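Glutathione S-transferase (Sphingobium chungbukense, PDB 6M1T) binds glutathione as a two-subunit, beta-class glutathione transferase and probably couples it to reactive compounds during detoxification. Local coordinates at residues S6-L12 and A194-L200; L71-D75 and R91-I95; F100-F105 and H132-L136; A108-L112 and A125-V129; D155-F159 and Y181-A186. Where two conformers were deposited one is given. Residue numbers count along the deposited sequence, not the author numbering.

Overall arrangement
Two of these contacts join the thioredoxin-like domain of a glutathione transferase to its helical domain, and three build the helical one. Contacts 1 and 2 bridge the domains from opposite sides of the chain's centre, 22 Å apart between centres; contact 1 closes a loop of chain that holds the other four. Within the helical domain, contact 3 touches contact 4, 11 Å away between centres, through H132 and A108, and contact 5, 14 Å away, through L101 and L136. The glutathione site draws on C10 in contact 1 and Y157 in contact 5, while E104 in contact 3 reaches glutathione bound in the second subunit. Contacts 2 and 3 share helix 89-108 and both meet that subunit.

Contact 1: residues S6-L12 and A194-L200. With GSH (glutathione), chain C.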
# COMPACT_ATOMS: atom_id res chain seq x y z
N SER A 6 11.08 15.53 2.79
CA SER A 6 10.83 16.80 2.08
C SER A 6 9.67 17.49 2.81
O SER A 6 8.64 16.88 3.05
CB SER A 6 10.54 16.51 0.62
OG SER A 6 10.33 17.74 -0.05
N PRO A 7 9.82 18.76 3.26
CA PRO A 7 8.80 19.36 4.14
C PRO A 7 7.40 19.27 3.56
O PRO A 7 7.18 19.65 2.41
CB PRO A 7 9.23 20.82 4.28
CG PRO A 7 10.71 20.75 4.03
CD PRO A 7 10.91 19.69 2.96
N GLY A 8 6.48 18.78 4.38
CA GLY A 8 5.05 18.74 4.02
C GLY A 8 4.69 17.51 3.20
O GLY A 8 3.46 17.28 2.99
N ALA A 9 5.69 16.72 2.76
CA ALA A 9 5.46 15.52 1.92
C ALA A 9 4.99 14.39 2.82
O ALA A 9 4.84 14.63 4.05
CB ALA A 9 6.71 15.17 1.14
N CYS A 10 4.74 13.19 2.27
CA CYS A 10 4.20 12.07 3.09
C CYS A 10 5.25 11.63 4.12
O CYS A 10 4.86 10.95 5.13
CB CYS A 10 3.71 10.93 2.21
SG CYS A 10 5.10 10.34 1.24
N SER A 11 6.52 12.05 3.97
CA SER A 11 7.59 11.86 4.99
C SER A 11 7.28 12.54 6.34
O SER A 11 7.90 12.11 7.38
CB SER A 11 8.95 12.30 4.47
OG SER A 11 8.90 13.57 3.88
N LEU A 12 6.40 13.54 6.36
CA LEU A 12 5.96 14.14 7.66
C LEU A 12 5.40 13.04 8.57
O LEU A 12 5.55 13.16 9.78
CB LEU A 12 4.97 15.26 7.37
CG LEU A 12 4.38 16.01 8.56
CD1 LEU A 12 5.45 16.69 9.41
CD2 LEU A 12 3.39 17.03 8.05
N ALA A 194 6.95 18.67 14.86
CA ALA A 194 7.27 18.26 13.46
C ALA A 194 6.86 19.36 12.48
O ALA A 194 7.66 19.71 11.61
CB ALA A 194 6.64 16.94 13.08
N LEU A 195 5.68 19.95 12.66
CA LEU A 195 5.19 21.02 11.76
C LEU A 195 6.20 22.16 11.81
O LEU A 195 6.58 22.68 10.76
CB LEU A 195 3.79 21.48 12.20
CG LEU A 195 2.53 20.95 11.52
CD1 LEU A 195 2.72 19.69 10.68
CD2 LEU A 195 1.44 20.71 12.56
N LYS A 196 6.68 22.53 13.01
CA LYS A 196 7.63 23.65 13.20
C LYS A 196 8.99 23.27 12.60
O LYS A 196 9.53 24.08 11.82
CB LYS A 196 7.73 24.06 14.68
CG LYS A 196 8.51 25.35 14.93
CD LYS A 196 8.29 25.98 16.30
CE LYS A 196 9.06 27.27 16.51
NZ LYS A 196 9.31 27.54 17.95
N ALA A 197 9.54 22.08 12.90
CA ALA A 197 10.85 21.64 12.37
C ALA A 197 10.87 21.63 10.83
O ALA A 197 11.97 21.81 10.26
CB ALA A 197 11.23 20.28 12.93
N GLU A 198 9.74 21.39 10.16
CA GLU A 198 9.66 21.30 8.68
C GLU A 198 9.32 22.68 8.07
O GLU A 198 9.48 22.82 6.83
CB GLU A 198 8.64 20.27 8.22
CG GLU A 198 9.10 18.84 8.50
CD GLU A 198 8.38 17.77 7.69
OE1 GLU A 198 7.60 18.13 6.78
OE2 GLU A 198 8.61 16.56 7.97
N GLY A 199 8.99 23.65 8.93
CA GLY A 199 8.72 25.05 8.53
C GLY A 199 7.30 25.20 8.04
O GLY A 199 7.06 26.02 7.16
N LEU A 200 6.37 24.41 8.55
CA LEU A 200 5.00 24.35 7.98
C LEU A 200 4.04 25.25 8.80
O LEU A 200 2.93 25.45 8.33
CB LEU A 200 4.50 22.90 7.96
CG LEU A 200 5.38 21.92 7.18
CD1 LEU A 200 4.82 20.52 7.31
CD2 LEU A 200 5.53 22.33 5.72
N1 GSH C . 4.66 4.36 -1.91
CA1 GSH C . 5.61 5.31 -1.29
C1 GSH C . 5.43 5.30 0.24
O11 GSH C . 4.32 4.95 0.65
O12 GSH C . 6.43 5.66 0.94
CB1 GSH C . 5.33 6.70 -1.87
CG1 GSH C . 6.40 7.72 -1.60
CD1 GSH C . 6.13 8.98 -2.41
OE1 GSH C . 5.42 8.99 -3.42
N2 GSH C . 6.75 10.07 -1.98
CA2 GSH C . 6.71 11.37 -2.62
C2 GSH C . 7.99 11.66 -3.40
O2 GSH C . 9.08 11.47 -2.87
CB2 GSH C . 6.44 12.49 -1.61
SG2 GSH C . 4.74 12.50 -0.98
N3 GSH C . 7.84 12.04 -4.65
CA3 GSH C . 8.95 12.38 -5.50
C3 GSH C . 8.96 11.59 -6.81
O31 GSH C . 8.18 10.63 -6.92
O32 GSH C . 9.78 11.95 -7.69
O HOH W 1 8.54 15.53 5.65
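At the apolar centre L12, which opens the first helix of the thioredoxin-like domain, points at the end of helix 189-198. Its CD1 lies 3.9 Å from A194 CB, and its CD2 is 3.8 Å from both L195 CD1 and L200 CD1. L200 also reaches the backbone of the 6-12 loop, with its CD1 3.7 Å from G8 CA, and its CD2 stands 4.2 Å from P7 CB. The helix ends in a Schellman motif at G199 (positive phi), after which L200 points toward the loop. Beside the apolar centre, buried E198 supplies the polar edge: G8 N, within the type II turn S6-A9, donates to E198 OE1 at 2.7 Å, and H15 holds the other carboxylate oxygen. Water 1 extends the network, donating to S6 O and E198 OE2 and accepting from S11 OG. The C-terminal tail thus backs the loop that presents C10 to glutathione, where C10 SG and the ligand's SG2 are 3.1 Å apart.

Contact 2: residues L71-D75 and R91-I95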
# COMPACT_ATOMS: atom_id res chain seq x y z
N LEU A 71 5.23 1.19 10.77
CA LEU A 71 5.16 -0.01 11.66
C LEU A 71 6.48 -0.21 12.41
O LEU A 71 6.42 -0.47 13.63
CB LEU A 71 4.83 -1.27 10.87
CG LEU A 71 3.46 -1.92 11.05
CD1 LEU A 71 2.69 -1.50 12.29
CD2 LEU A 71 2.63 -1.69 9.80
N TYR A 72 7.62 -0.14 11.72
CA TYR A 72 8.96 -0.25 12.31
C TYR A 72 9.04 0.72 13.50
O TYR A 72 9.50 0.34 14.64
CB TYR A 72 10.08 0.03 11.29
CG TYR A 72 11.43 -0.07 11.93
CD1 TYR A 72 12.05 -1.30 12.10
CD2 TYR A 72 12.04 1.05 12.47
CE1 TYR A 72 13.27 -1.40 12.75
CE2 TYR A 72 13.25 0.96 13.13
CZ TYR A 72 13.88 -0.26 13.24
OH TYR A 72 15.06 -0.32 13.89
N ILE A 73 8.75 2.00 13.24
CA ILE A 73 8.90 3.07 14.26
C ILE A 73 7.99 2.74 15.46
O ILE A 73 8.49 2.83 16.58
CB ILE A 73 8.56 4.46 13.68
CG1 ILE A 73 9.65 4.88 12.68
CG2 ILE A 73 8.33 5.47 14.79
CD1 ILE A 73 9.19 5.92 11.69
N ALA A 74 6.72 2.41 15.22
CA ALA A 74 5.73 2.06 16.30
C ALA A 74 6.27 0.92 17.16
O ALA A 74 6.26 1.04 18.42
CB ALA A 74 4.39 1.71 15.73
N ASP A 75 6.82 -0.10 16.51
CA ASP A 75 7.21 -1.38 17.17
C ASP A 75 8.44 -1.16 18.07
O ASP A 75 8.63 -1.94 18.99
CB ASP A 75 7.43 -2.49 16.14
CG ASP A 75 6.14 -3.03 15.53
OD1 ASP A 75 5.07 -2.62 16.04
OD2 ASP A 75 6.21 -3.86 14.54
N ARG A 91 -4.08 -5.52 14.50
CA ARG A 91 -2.79 -5.33 13.80
C ARG A 91 -3.02 -5.47 12.28
O ARG A 91 -2.39 -4.71 11.51
CB ARG A 91 -1.77 -6.37 14.26
CG ARG A 91 -0.40 -6.19 13.63
CD ARG A 91 0.68 -6.19 14.66
NE ARG A 91 2.02 -6.18 14.10
CZ ARG A 91 2.93 -5.22 14.30
NH1 ARG A 91 2.63 -4.17 15.05
NH2 ARG A 91 4.13 -5.34 13.76
N TYR A 92 -3.87 -6.39 11.85
CA TYR A 92 -4.15 -6.55 10.39
C TYR A 92 -5.03 -5.39 9.94
O TYR A 92 -4.83 -4.94 8.80
CB TYR A 92 -4.75 -7.92 10.06
CG TYR A 92 -3.82 -9.01 10.47
CD1 TYR A 92 -2.80 -9.41 9.64
CD2 TYR A 92 -3.93 -9.58 11.73
CE1 TYR A 92 -1.91 -10.39 10.01
CE2 TYR A 92 -3.04 -10.56 12.13
CZ TYR A 92 -2.05 -10.97 11.27
OH TYR A 92 -1.20 -11.91 11.69
N ARG A 93 -5.95 -4.91 10.78
CA ARG A 93 -6.83 -3.78 10.42
C ARG A 93 -5.97 -2.52 10.27
O ARG A 93 -6.28 -1.72 9.38
CB ARG A 93 -7.96 -3.55 11.43
CG ARG A 93 -8.83 -4.79 11.59
CD ARG A 93 -10.24 -4.55 12.11
NE ARG A 93 -11.30 -4.24 11.16
CZ ARG A 93 -11.46 -4.73 9.92
NH1 ARG A 93 -12.48 -4.33 9.18
NH2 ARG A 93 -10.61 -5.58 9.38
N LEU A 94 -4.91 -2.39 11.08
CA LEU A 94 -3.93 -1.26 10.96
C LEU A 94 -3.21 -1.36 9.61
O LEU A 94 -3.14 -0.36 8.89
CB LEU A 94 -2.89 -1.31 12.08
CG LEU A 94 -1.80 -0.24 11.91
CD1 LEU A 94 -2.45 1.11 11.86
CD2 LEU A 94 -0.73 -0.26 12.98
N ILE A 95 -2.64 -2.51 9.30
CA ILE A 95 -1.91 -2.69 8.01
C ILE A 95 -2.86 -2.38 6.84
O ILE A 95 -2.42 -1.75 5.80
CB ILE A 95 -1.29 -4.09 7.98
CG1 ILE A 95 -0.26 -4.26 9.10
CG2 ILE A 95 -0.70 -4.41 6.62
CD1 ILE A 95 0.22 -5.68 9.26
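L71 lies over one face of the R91 guanidinium, with its CD1 3.8 Å from R91 NH1, and the same side chain continues into a small apolar patch. CD1 of L71 touches L94 CD2 at 3.7 Å, while CD2 of L71 rests 3.9 Å from I95 CG1. Segments 71-75 and 91-95, on helix 66-75 of the thioredoxin-like domain and helix 89-108 of the helical domain, have N-to-C directions 143° apart, and their axes come no closer than 13.2 Å. Long side chains therefore have to span the gap, and even the nearest CA pair, L71 and I95, is 8.4 Å apart. R91 does so most fully. Its side chain leaves the helix sideways and extends until both terminal nitrogens meet one carboxylate: NH2 donates to D75 OD2 at 2.7 Å and NH1 to D75 OD1 at 3.1 Å. This is a two-pronged salt bridge, made at the edge of the guanidinium while L71 occupies a face. Neither charge serves this contact alone. D75 OD2 also accepts from Y92 OH of the second subunit, and R91 NE forms a salt bridge with D86 of that subunit. The chemistry implies a domain junction built together with the dimer interface, around an ion pair whose two members each have a further polar partner in the second subunit.

Contact 3: residues F100-F105 and H132-L136; sequences FLGSEF and HLGAL. With GSH (glutathione), chain G.
A wider, pi-type turn at 101-105 interrupts helix 89-108: F100 O accepts from both E104 N (2.9 Å) and F105 N (3.2 Å). In the helical domain of the glutathione transferase fold, the segment packs against helix 119-139, N-to-C directions 145° apart, local axes 12.9 Å apart at closest. F105 and H132 set the register, their CA atoms 6.8 Å apart. F100 and F105 (both chi1 t; F105 chi2 39°) and H132 (chi1 m) form an aromatic cluster. The F105 edge meets the H132 face, offset edge-to-face, centroids 5.7 Å apart and planes at 74°; F100 CZ lies 3.4 Å from H132 ND1. L136 CD1 sits over the F105 face, 4.0 Å from its centroid, while L133 CD2 meets F105 CZ at 3.8 Å. E104 starts toward helix 119-139, but its carboxylate reaches K107 of the second subunit through OE2. Water 2 donates to E104 OE2 (2.5 Å) and bonds H132 NE2 (3.2 Å). Glutathione N1 in the second subunit's site donates to E104 OE1 at 2.9 Å.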
# COMPACT_ATOMS: atom_id res chain seq x y z
N PHE A 100 -4.47 1.14 2.45
CA PHE A 100 -5.49 1.99 1.80
C PHE A 100 -4.95 3.42 1.63
O PHE A 100 -5.14 4.06 0.56
CB PHE A 100 -6.79 2.02 2.61
CG PHE A 100 -7.73 3.04 2.09
CD1 PHE A 100 -8.59 2.76 1.04
CD2 PHE A 100 -7.80 4.28 2.69
CE1 PHE A 100 -9.49 3.71 0.57
CE2 PHE A 100 -8.68 5.24 2.21
CZ PHE A 100 -9.54 4.95 1.17
N LEU A 101 -4.31 3.97 2.67
CA LEU A 101 -3.81 5.36 2.61
C LEU A 101 -2.71 5.48 1.52
O LEU A 101 -2.77 6.43 0.77
CB LEU A 101 -3.28 5.74 3.99
CG LEU A 101 -4.38 5.90 5.05
CD1 LEU A 101 -3.76 6.17 6.41
CD2 LEU A 101 -5.31 7.00 4.66
N GLY A 102 -1.77 4.55 1.47
CA GLY A 102 -0.63 4.56 0.52
C GLY A 102 -1.03 4.24 -0.91
O GLY A 102 -0.52 4.88 -1.84
N SER A 103 -1.95 3.30 -1.09
CA SER A 103 -2.31 2.70 -2.39
C SER A 103 -3.52 3.42 -2.99
O SER A 103 -3.61 3.50 -4.21
CB SER A 103 -2.46 1.17 -2.21
OG SER A 103 -1.05 0.92 -2.07
N GLU A 104 -4.45 3.96 -2.21
CA GLU A 104 -5.68 4.57 -2.79
C GLU A 104 -5.70 6.09 -2.57
O GLU A 104 -5.78 6.81 -3.54
CB GLU A 104 -6.93 3.94 -2.17
CG GLU A 104 -6.98 2.43 -2.33
CD GLU A 104 -7.14 1.95 -3.77
OE1 GLU A 104 -7.01 0.75 -4.02
OE2 GLU A 104 -7.36 2.78 -4.65
N PHE A 105 -5.63 6.55 -1.32
CA PHE A 105 -5.80 8.00 -0.97
C PHE A 105 -4.64 8.83 -1.53
O PHE A 105 -4.85 9.73 -2.32
CB PHE A 105 -5.96 8.16 0.54
CG PHE A 105 -6.51 9.51 0.93
CD1 PHE A 105 -7.51 10.10 0.17
CD2 PHE A 105 -6.01 10.20 2.03
CE1 PHE A 105 -8.04 11.33 0.54
CE2 PHE A 105 -6.53 11.45 2.37
CZ PHE A 105 -7.53 12.00 1.63
N HIS A 132 -13.12 10.17 -1.55
CA HIS A 132 -12.36 9.59 -0.43
C HIS A 132 -12.66 10.39 0.85
O HIS A 132 -12.78 9.76 1.91
CB HIS A 132 -10.85 9.60 -0.77
CG HIS A 132 -10.45 8.43 -1.61
ND1 HIS A 132 -10.72 7.13 -1.22
CD2 HIS A 132 -9.75 8.33 -2.77
CE1 HIS A 132 -10.22 6.28 -2.10
NE2 HIS A 132 -9.63 6.97 -3.06
N LEU A 133 -12.68 11.70 0.75
CA LEU A 133 -12.84 12.62 1.90
C LEU A 133 -14.27 12.39 2.49
O LEU A 133 -14.37 12.27 3.71
CB LEU A 133 -12.61 14.06 1.43
CG LEU A 133 -11.16 14.52 1.16
CD1 LEU A 133 -11.09 15.88 0.49
CD2 LEU A 133 -10.31 14.52 2.41
N GLY A 134 -15.30 12.31 1.65
CA GLY A 134 -16.70 12.00 2.05
C GLY A 134 -16.78 10.71 2.86
O GLY A 134 -17.40 10.72 3.96
N ALA A 135 -16.15 9.62 2.40
CA ALA A 135 -16.20 8.32 3.10
C ALA A 135 -15.39 8.38 4.40
O ALA A 135 -15.80 7.75 5.40
CB ALA A 135 -15.70 7.20 2.22
N LEU A 136 -14.22 9.02 4.35
CA LEU A 136 -13.40 9.20 5.57
C LEU A 136 -14.19 10.05 6.58
O LEU A 136 -14.15 9.68 7.77
CB LEU A 136 -12.07 9.84 5.19
CG LEU A 136 -11.11 8.88 4.48
CD1 LEU A 136 -10.02 9.65 3.75
CD2 LEU A 136 -10.55 7.84 5.44
N1 GSH G . -5.41 -1.33 -2.88
CA1 GSH G . -6.34 -2.47 -3.11
C1 GSH G . -5.68 -3.79 -2.64
O11 GSH G . -6.44 -4.71 -2.20
O12 GSH G . -4.43 -3.87 -2.67
CB1 GSH G . -6.73 -2.41 -4.59
CG1 GSH G . -7.61 -3.56 -5.04
CD1 GSH G . -8.07 -3.32 -6.47
OE1 GSH G . -7.81 -2.28 -7.07
N2 GSH G . -8.79 -4.31 -6.99
CA2 GSH G . -9.37 -4.29 -8.32
C2 GSH G . -10.87 -4.00 -8.29
O2 GSH G . -11.62 -4.57 -7.49
CB2 GSH G . -9.06 -5.60 -9.03
SG2 GSH G . -7.30 -5.77 -9.41
N3 GSH G . -11.31 -3.12 -9.16
CA3 GSH G . -12.71 -2.80 -9.29
C3 GSH G . -12.98 -1.34 -8.98
O31 GSH G . -14.16 -0.95 -9.09
O32 GSH G . -12.00 -0.63 -8.65
O HOH W 2 -9.35 4.33 -4.77

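Contact 4: residues A108-L112 and A125-V129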
# COMPACT_ATOMS: atom_id res chain seq x y z
N ALA A 108 -4.66 9.06 -5.39
CA ALA A 108 -5.73 9.98 -5.87
C ALA A 108 -5.19 11.39 -6.13
O ALA A 108 -5.66 12.03 -7.07
CB ALA A 108 -6.90 10.03 -4.89
N PHE A 109 -4.25 11.88 -5.32
CA PHE A 109 -3.74 13.28 -5.33
C PHE A 109 -2.74 13.53 -6.47
O PHE A 109 -2.46 14.72 -6.81
CB PHE A 109 -3.03 13.63 -4.03
CG PHE A 109 -3.94 13.88 -2.87
CD1 PHE A 109 -4.45 15.16 -2.63
CD2 PHE A 109 -4.25 12.87 -1.98
CE1 PHE A 109 -5.29 15.37 -1.55
CE2 PHE A 109 -5.09 13.09 -0.90
CZ PHE A 109 -5.61 14.35 -0.69
N VAL A 110 -2.17 12.48 -7.05
CA VAL A 110 -0.92 12.65 -7.86
C VAL A 110 -1.15 13.58 -9.06
O VAL A 110 -0.33 14.48 -9.24
CB VAL A 110 -0.31 11.28 -8.22
CG1 VAL A 110 0.77 11.39 -9.28
CG2 VAL A 110 0.22 10.62 -6.96
N PRO A 111 -2.21 13.45 -9.88
CA PRO A 111 -2.48 14.41 -10.96
C PRO A 111 -2.66 15.86 -10.47
O PRO A 111 -2.21 16.78 -11.15
CB PRO A 111 -3.81 13.95 -11.57
CG PRO A 111 -3.93 12.48 -11.16
CD PRO A 111 -3.24 12.40 -9.82
N LEU A 112 -3.27 16.04 -9.30
CA LEU A 112 -3.48 17.40 -8.72
C LEU A 112 -2.14 18.05 -8.37
O LEU A 112 -2.12 19.29 -8.35
CB LEU A 112 -4.35 17.31 -7.46
CG LEU A 112 -5.79 16.89 -7.64
CD1 LEU A 112 -6.49 16.80 -6.30
CD2 LEU A 112 -6.54 17.85 -8.54
N ALA A 125 -9.26 13.83 -10.71
CA ALA A 125 -8.49 13.58 -9.46
C ALA A 125 -9.13 14.38 -8.32
O ALA A 125 -9.30 13.80 -7.22
CB ALA A 125 -7.04 13.93 -9.65
N SER A 126 -9.52 15.63 -8.58
CA SER A 126 -10.40 16.45 -7.70
C SER A 126 -11.55 15.59 -7.18
O SER A 126 -11.76 15.55 -5.93
CB SER A 126 -10.93 17.67 -8.41
OG SER A 126 -10.06 18.78 -8.24
N THR A 127 -12.27 14.92 -8.10
CA THR A 127 -13.49 14.12 -7.82
C THR A 127 -13.16 12.91 -6.94
O THR A 127 -13.93 12.64 -5.99
CB THR A 127 -14.14 13.61 -9.12
OG1 THR A 127 -14.68 14.75 -9.77
CG2 THR A 127 -15.23 12.58 -8.89
N ALA A 128 -12.11 12.18 -7.30
CA ALA A 128 -11.66 10.97 -6.58
C ALA A 128 -11.29 11.35 -5.14
O ALA A 128 -11.67 10.63 -4.24
CB ALA A 128 -10.50 10.32 -7.30
N VAL A 129 -10.56 12.44 -4.96
CA VAL A 129 -10.13 12.91 -3.61
C VAL A 129 -11.37 13.29 -2.79
O VAL A 129 -11.47 12.81 -1.62
CB VAL A 129 -9.14 14.08 -3.71
CG1 VAL A 129 -8.99 14.74 -2.35
CG2 VAL A 129 -7.80 13.60 -4.29
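Apolar contacts dominate, and no hydrogen bond crosses between A108-L112 and A125-V129. The nearest CA atoms are those of A108 and V129, 5.7 Å apart. A125 CB fits against A108 O at 3.5 Å, P111 CG at 3.7 Å and L112 CG at 3.8 Å. V129 is the other focus. Its CG2 lies 3.7 Å from A108 CB and 4.0 Å from L112 CD1, filling the space between them. The aromatic component is a CH-pi contact in which V129 CG2 stands over the face of F109, 4.0 Å from the ring centroid and only 7° off its normal, while V129 CG1 approaches F109 CZ at 3.8 Å. Polar atoms are met by van der Waals contact, as where L112 CD2 passes S126 OG at 3.7 Å. In the helical domain, the chain leaving helix 89-108 thus folds onto helix 119-139, the next helix in sequence, and F109 extends the layer inward through edge-to-face pairs with F105 of helix 89-108 and with W164, just beyond helix 153-162.

Contact 5: residues D155-F159 and Y181-A186; sequences DIYLF and YCGRIA. With CYS (cysteine), chain D.
This buried helix-helix contact lies in the helical domain, where helix 153-162 crosses helix 176-186 at -115°, with local axes 10.8 Å apart at closest. Both segments are helical, and F159 and C182 are the nearest CA pair at 6.1 Å. F159 (chi1 t, chi2 80°) lays its ring across helix 176-186: I185 CG2 sits over one face, 3.7 Å from the centroid in a CH-pi contact, C182 O meets the edge 3.5 Å from F159 CE1, and A186 CB is 4.0 Å from F159 CZ. Y181 (chi1 t) points back across the crossing, its CE2 3.7 Å from L158 CD2 and its OH donating to D155 OD1 at 2.6 Å. C182 SG (chi1 m) lies 5.2 Å from the F159 centroid, obliquely, and 2.1 Å from SG of the bound cysteine, a distance consistent with a mixed disulfide. D155 also accepts from S152 N through OD2, consistent with the N-capping box that characterises the start of this helix in glutathione transferases.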
# COMPACT_ATOMS: atom_id res chain seq x y z
N ASP A 155 -3.54 7.11 12.12
CA ASP A 155 -4.04 8.50 12.32
C ASP A 155 -2.94 9.48 11.86
O ASP A 155 -3.23 10.51 11.26
CB ASP A 155 -4.38 8.79 13.80
CG ASP A 155 -5.47 7.90 14.38
OD1 ASP A 155 -6.59 7.97 13.89
OD2 ASP A 155 -5.18 7.11 15.26
N ILE A 156 -1.70 9.22 12.21
CA ILE A 156 -0.59 10.13 11.82
C ILE A 156 -0.57 10.25 10.29
O ILE A 156 -0.49 11.32 9.74
CB ILE A 156 0.75 9.66 12.38
CG1 ILE A 156 0.80 9.71 13.92
CG2 ILE A 156 1.82 10.55 11.73
CD1 ILE A 156 2.07 9.07 14.50
N TYR A 157 -0.62 9.12 9.61
CA TYR A 157 -0.53 9.06 8.13
C TYR A 157 -1.72 9.78 7.47
O TYR A 157 -1.52 10.64 6.60
CB TYR A 157 -0.46 7.60 7.76
CG TYR A 157 0.03 7.26 6.38
CD1 TYR A 157 0.82 8.11 5.62
CD2 TYR A 157 -0.22 5.99 5.91
CE1 TYR A 157 1.28 7.72 4.36
CE2 TYR A 157 0.25 5.57 4.68
CZ TYR A 157 1.01 6.43 3.91
OH TYR A 157 1.42 5.99 2.68
N LEU A 158 -2.94 9.51 7.97
CA LEU A 158 -4.17 10.16 7.44
C LEU A 158 -4.05 11.65 7.67
O LEU A 158 -4.30 12.41 6.73
CB LEU A 158 -5.43 9.59 8.09
CG LEU A 158 -6.75 10.26 7.68
CD1 LEU A 158 -6.94 10.25 6.15
CD2 LEU A 158 -7.91 9.58 8.40
N PHE A 159 -3.70 12.04 8.91
CA PHE A 159 -3.57 13.48 9.28
C PHE A 159 -2.69 14.21 8.28
O PHE A 159 -3.05 15.26 7.78
CB PHE A 159 -2.95 13.61 10.66
CG PHE A 159 -2.62 15.01 11.06
CD1 PHE A 159 -3.63 15.83 11.54
CD2 PHE A 159 -1.31 15.47 11.07
CE1 PHE A 159 -3.35 17.12 11.99
CE2 PHE A 159 -1.03 16.76 11.51
CZ PHE A 159 -2.06 17.58 11.94
N TYR A 181 -11.10 16.09 13.72
CA TYR A 181 -10.08 15.02 13.81
C TYR A 181 -8.71 15.69 13.70
O TYR A 181 -7.86 15.39 14.55
CB TYR A 181 -10.36 13.96 12.74
CG TYR A 181 -9.37 12.85 12.56
CD1 TYR A 181 -9.37 11.77 13.41
CD2 TYR A 181 -8.45 12.88 11.51
CE1 TYR A 181 -8.49 10.72 13.25
CE2 TYR A 181 -7.58 11.82 11.31
CZ TYR A 181 -7.59 10.76 12.18
OH TYR A 181 -6.77 9.70 12.02
N CYS A 182 -8.53 16.59 12.74
CA CYS A 182 -7.23 17.25 12.45
C CYS A 182 -6.96 18.24 13.58
O CYS A 182 -5.85 18.23 14.16
CB CYS A 182 -7.24 18.02 11.13
SG CYS A 182 -7.12 16.94 9.67
N GLY A 183 -7.99 19.00 13.93
CA GLY A 183 -8.04 19.79 15.18
C GLY A 183 -7.45 19.10 16.39
O GLY A 183 -6.53 19.68 16.98
N ARG A 184 -7.97 17.94 16.77
CA ARG A 184 -7.48 17.19 17.96
C ARG A 184 -6.03 16.78 17.72
O ARG A 184 -5.20 16.95 18.62
CB ARG A 184 -8.36 15.97 18.25
CG ARG A 184 -9.79 16.34 18.64
CD ARG A 184 -10.64 15.17 19.09
NE ARG A 184 -10.62 14.00 18.22
CZ ARG A 184 -11.42 13.79 17.16
NH1 ARG A 184 -12.30 14.70 16.80
NH2 ARG A 184 -11.31 12.68 16.47
N ILE A 185 -5.70 16.24 16.55
CA ILE A 185 -4.34 15.67 16.36
C ILE A 185 -3.29 16.79 16.40
O ILE A 185 -2.25 16.60 16.98
CB ILE A 185 -4.29 14.80 15.09
CG1 ILE A 185 -5.11 13.53 15.34
CG2 ILE A 185 -2.84 14.51 14.70
CD1 ILE A 185 -5.40 12.70 14.10
N ALA A 186 -3.59 17.93 15.80
CA ALA A 186 -2.67 19.07 15.68
C ALA A 186 -2.28 19.62 17.07
O ALA A 186 -1.25 20.27 17.16
CB ALA A 186 -3.27 20.12 14.78
N CYS D . -7.00 21.90 7.73
CA CYS D . -7.91 20.83 8.25
C CYS D . -8.15 21.03 9.76
O CYS D . -7.15 21.34 10.47
CB CYS D . -7.33 19.45 7.94
SG CYS D . -8.37 18.04 8.44